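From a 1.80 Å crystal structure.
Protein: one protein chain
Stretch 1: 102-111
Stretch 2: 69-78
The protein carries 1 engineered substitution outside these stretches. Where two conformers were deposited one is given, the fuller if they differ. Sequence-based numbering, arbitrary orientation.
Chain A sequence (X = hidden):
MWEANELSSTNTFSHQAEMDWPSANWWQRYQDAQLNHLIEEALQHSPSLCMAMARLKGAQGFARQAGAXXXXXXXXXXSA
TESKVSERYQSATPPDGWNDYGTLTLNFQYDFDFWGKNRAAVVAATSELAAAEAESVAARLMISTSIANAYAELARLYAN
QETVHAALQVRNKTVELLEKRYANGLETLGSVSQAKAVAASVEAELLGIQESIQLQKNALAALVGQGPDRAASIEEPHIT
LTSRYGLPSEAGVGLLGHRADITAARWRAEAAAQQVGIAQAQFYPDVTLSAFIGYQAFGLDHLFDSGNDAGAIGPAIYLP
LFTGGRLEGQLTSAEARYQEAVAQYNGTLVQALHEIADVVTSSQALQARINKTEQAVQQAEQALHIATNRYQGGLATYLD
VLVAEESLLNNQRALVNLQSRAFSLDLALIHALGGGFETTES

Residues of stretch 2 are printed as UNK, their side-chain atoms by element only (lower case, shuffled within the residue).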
# COMPACT_ATOMS: atom_id res chain seq x y z
N GLY A 102 54.89 18.09 -9.35
CA GLY A 102 54.17 16.91 -9.62
C GLY A 102 54.20 16.00 -8.36
O GLY A 102 55.10 16.17 -7.50
N THR A 103 53.22 15.15 -8.30
CA THR A 103 53.20 14.10 -7.28
C THR A 103 52.70 12.80 -7.86
O THR A 103 51.93 12.75 -8.87
CB THR A 103 52.30 14.47 -6.09
OG1 THR A 103 50.90 14.43 -6.44
CG2 THR A 103 52.55 15.81 -5.55
N LEU A 104 53.13 11.68 -7.24
CA LEU A 104 52.59 10.41 -7.66
C LEU A 104 52.79 9.52 -6.40
O LEU A 104 53.93 9.39 -5.98
CB LEU A 104 53.43 9.85 -8.82
CG LEU A 104 53.21 8.40 -9.18
CD1 LEU A 104 51.74 8.18 -9.66
CD2 LEU A 104 54.20 7.95 -10.25
N THR A 105 51.67 9.09 -5.81
CA THR A 105 51.70 8.39 -4.52
C THR A 105 50.73 7.22 -4.50
O THR A 105 49.69 7.17 -5.21
CB THR A 105 51.35 9.31 -3.36
OG1 THR A 105 50.02 9.83 -3.55
CG2 THR A 105 52.31 10.50 -3.27
N LEU A 106 51.10 6.26 -3.65
CA LEU A 106 50.25 5.17 -3.26
C LEU A 106 49.75 5.56 -1.86
O LEU A 106 50.55 5.92 -1.03
CB LEU A 106 51.10 3.89 -3.21
CG LEU A 106 50.38 2.61 -2.83
CD1 LEU A 106 49.27 2.29 -3.76
CD2 LEU A 106 51.43 1.48 -2.85
N ASN A 107 48.44 5.49 -1.64
CA ASN A 107 47.82 5.98 -0.43
C ASN A 107 47.09 4.79 0.20
O ASN A 107 46.50 3.95 -0.50
CB ASN A 107 46.77 7.04 -0.78
CG ASN A 107 47.35 8.33 -1.34
OD1 ASN A 107 48.54 8.46 -1.57
ND2 ASN A 107 46.45 9.30 -1.61
N PHE A 108 47.03 4.79 1.53
CA PHE A 108 46.53 3.71 2.30
C PHE A 108 45.75 4.29 3.48
O PHE A 108 46.20 5.24 4.11
CB PHE A 108 47.68 2.92 2.82
CG PHE A 108 47.31 1.94 3.89
CD1 PHE A 108 47.02 0.63 3.56
CD2 PHE A 108 47.28 2.32 5.22
CE1 PHE A 108 46.72 -0.30 4.54
CE2 PHE A 108 46.95 1.40 6.21
CZ PHE A 108 46.68 0.10 5.86
N GLN A 109 44.60 3.72 3.76
CA GLN A 109 43.84 4.07 4.96
C GLN A 109 43.22 2.83 5.60
O GLN A 109 42.76 1.94 4.90
CB GLN A 109 42.77 5.09 4.61
CG GLN A 109 42.02 5.64 5.79
CD GLN A 109 41.59 7.07 5.46
OE1 GLN A 109 42.22 8.04 5.90
NE2 GLN A 109 40.61 7.19 4.57
N TYR A 110 43.23 2.77 6.94
CA TYR A 110 42.67 1.66 7.72
C TYR A 110 42.08 2.27 9.02
O TYR A 110 42.70 3.10 9.70
CB TYR A 110 43.75 0.57 8.06
CG TYR A 110 43.16 -0.50 8.91
CD1 TYR A 110 42.12 -1.28 8.45
CD2 TYR A 110 43.56 -0.67 10.26
CE1 TYR A 110 41.57 -2.25 9.20
CE2 TYR A 110 43.00 -1.63 11.04
CZ TYR A 110 42.02 -2.40 10.56
OH TYR A 110 41.39 -3.30 11.34
N ASP A 111 40.86 1.90 9.29
CA ASP A 111 40.16 2.24 10.52
C ASP A 111 40.38 1.14 11.55
O ASP A 111 39.92 -0.00 11.34
CB ASP A 111 38.68 2.37 10.13
CG ASP A 111 37.86 3.15 11.10
OD1 ASP A 111 38.39 3.53 12.15
OD2 ASP A 111 36.63 3.38 10.90
N UNK A 69 34.03 -1.91 5.08
CA UNK A 69 34.40 -1.01 6.16
C UNK A 69 35.48 -1.60 7.09
O UNK A 69 36.18 -0.88 7.78
c UNK A 69 32.65 -1.73 7.87
c UNK A 69 32.01 1.01 8.53
c UNK A 69 33.33 0.61 7.81
c UNK A 69 33.13 -0.65 6.98
N UNK A 70 35.58 -2.93 7.11
CA UNK A 70 36.58 -3.58 7.95
C UNK A 70 37.91 -3.86 7.22
O UNK A 70 38.87 -4.31 7.84
n UNK A 70 35.29 -6.19 11.04
c UNK A 70 36.01 -4.86 8.52
n UNK A 70 34.33 -8.19 11.64
c UNK A 70 34.75 -4.70 9.34
c UNK A 70 35.29 -7.27 11.80
c UNK A 70 34.31 -5.91 10.01
n UNK A 70 36.30 -7.38 12.67
N UNK A 71 37.99 -3.60 5.93
CA UNK A 71 39.22 -3.72 5.23
C UNK A 71 40.02 -2.44 5.28
O UNK A 71 39.47 -1.37 5.57
o UNK A 71 38.86 -3.04 2.93
c UNK A 71 38.99 -4.14 3.75
N UNK A 72 41.28 -2.52 4.89
CA UNK A 72 42.02 -1.32 4.49
C UNK A 72 41.70 -0.95 3.00
O UNK A 72 41.12 -1.75 2.26
c UNK A 72 44.32 -2.81 2.89
c UNK A 72 45.58 -4.79 3.28
c UNK A 72 44.18 -2.62 4.23
c UNK A 72 44.75 -3.51 5.09
c UNK A 72 45.44 -4.57 4.62
c UNK A 72 43.49 -1.41 4.77
c UNK A 72 45.02 -3.90 2.39
N UNK A 73 42.05 0.27 2.62
CA UNK A 73 41.80 0.86 1.29
C UNK A 73 43.11 1.33 0.74
O UNK A 73 43.96 1.91 1.46
o UNK A 73 38.99 0.97 2.15
c UNK A 73 40.88 2.06 1.42
o UNK A 73 38.70 2.02 0.34
c UNK A 73 39.44 1.70 1.29
N UNK A 74 43.33 1.12 -0.56
CA UNK A 74 44.55 1.46 -1.20
C UNK A 74 44.09 2.19 -2.52
O UNK A 74 43.12 1.80 -3.16
c UNK A 74 45.99 -0.56 -0.46
c UNK A 74 47.22 0.28 -0.06
c UNK A 74 46.37 -2.05 -0.81
c UNK A 74 45.33 0.22 -1.62
N UNK A 75 44.84 3.21 -2.84
CA UNK A 75 44.59 4.01 -4.04
C UNK A 75 45.84 4.64 -4.57
O UNK A 75 46.84 4.75 -3.89
N UNK A 76 45.83 5.00 -5.88
CA UNK A 76 46.94 5.69 -6.47
C UNK A 76 46.46 7.10 -6.78
O UNK A 76 45.34 7.25 -7.24
c UNK A 76 48.39 5.64 -8.68
c UNK A 76 47.35 5.01 -7.77
c UNK A 76 48.81 4.64 -9.73
c UNK A 76 47.76 6.91 -9.43
N UNK A 77 47.29 8.07 -6.46
CA UNK A 77 47.01 9.49 -6.66
C UNK A 77 48.15 10.10 -7.43
O UNK A 77 49.30 9.78 -7.22
c UNK A 77 46.87 10.14 -5.37
N UNK A 78 47.86 10.95 -8.41
CA UNK A 78 48.92 11.70 -9.04
C UNK A 78 48.36 13.07 -9.38
O UNK A 78 47.15 13.25 -9.45
c UNK A 78 49.43 10.99 -10.29
O HOH W 1 37.49 -1.05 10.44
O HOH W 2 39.02 0.22 7.81
O HOH W 3 38.38 -3.44 10.88
O HOH W 4 39.82 2.45 4.88

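Position 69 has four side-chain carbons, forked at the first, with one arm two carbons long. Two waters link its backbone O to the backbone of Asp-111. That is isoleucine.

Position 70 carries three carbons, a nitrogen, then a carbon bearing two more nitrogens. Its CA-to-CB bond points away from stretch 1. The backbone makes the contact: O of position 70 lies 3.7 Å from CE1 of Tyr-110, at the edge of that ring. The end group is a guanidinium, so the residue is arginine.

Position 71 has one carbon, then one oxygen. Its CA-to-CB bond also points away from stretch 1. It is serine. OG of Ser-71 donates a hydrogen bond to the backbone O of position 72, 2.7 Å away.

Position 72 shows one carbon and a ring of six carbons, with no oxygen on the ring. Its CB is 3.4 Å from CE1 of Phe-108 and 3.8 Å from CB of Tyr-110. Its ring and that of Phe-108 meet obliquely, with planes at 46°. It is phenylalanine, not tyrosine.

Position 73 has two carbons, the second carrying two oxygens. Its backbone pairs with Gln-109: N of position 73 donates to O of Gln-109 at 2.9 Å, and N of Gln-109 returns a bond to O of position 73 at 3.0 Å. This short carboxylate is aspartate.

Position 74 has four carbons, forked at the second. A terminal carbon of the side chain meets the edge of the Phe-108 ring, 3.6 Å from CD1 of Phe-108. It is leucine, and that carbon is CD2 of Leu-74.

Position 75 has no side-chain atoms. Its N bonds to O of Asn-107 at 3.0 Å, and N of Asn-107 to O of position 75 at 2.9 Å. It is glycine.

Position 76 again has four carbons forked at the second. A terminal carbon is 4.2 Å from CD1 of Leu-104. Hence leucine; that carbon is CD2 of Leu-76.

Position 77 has a single carbon, and this CB lies 3.7 Å from OG1 of Thr-105. It is alanine.

Position 78 also has one carbon, and this CB packs 3.7 Å from CD1 of Leu-104. It is alanine.

The contact is an antiparallel strand pairing. Six backbone hydrogen bonds join Asp-73, Gly-75 and Ala-77 to Gln-109, Asn-107 and Thr-105. Residues of the alternate pairs point CA-H at carbonyls of the neighbouring hydrogen-bonded pairs, as CA of Phe-108 does to O of Asp-73 at 3.2 Å. One face carries apolar side chains: Leu-104, Leu-106, Phe-108, Leu-74, Leu-76 and Ala-78. The other is more polar, with Thr-105, Asn-107, Gln-109 and Asp-73. The hydrogen bonds hold the strands together, and the apolar side chains pack over one face.

Stretch 2 69-78: IRSFDLGLAA
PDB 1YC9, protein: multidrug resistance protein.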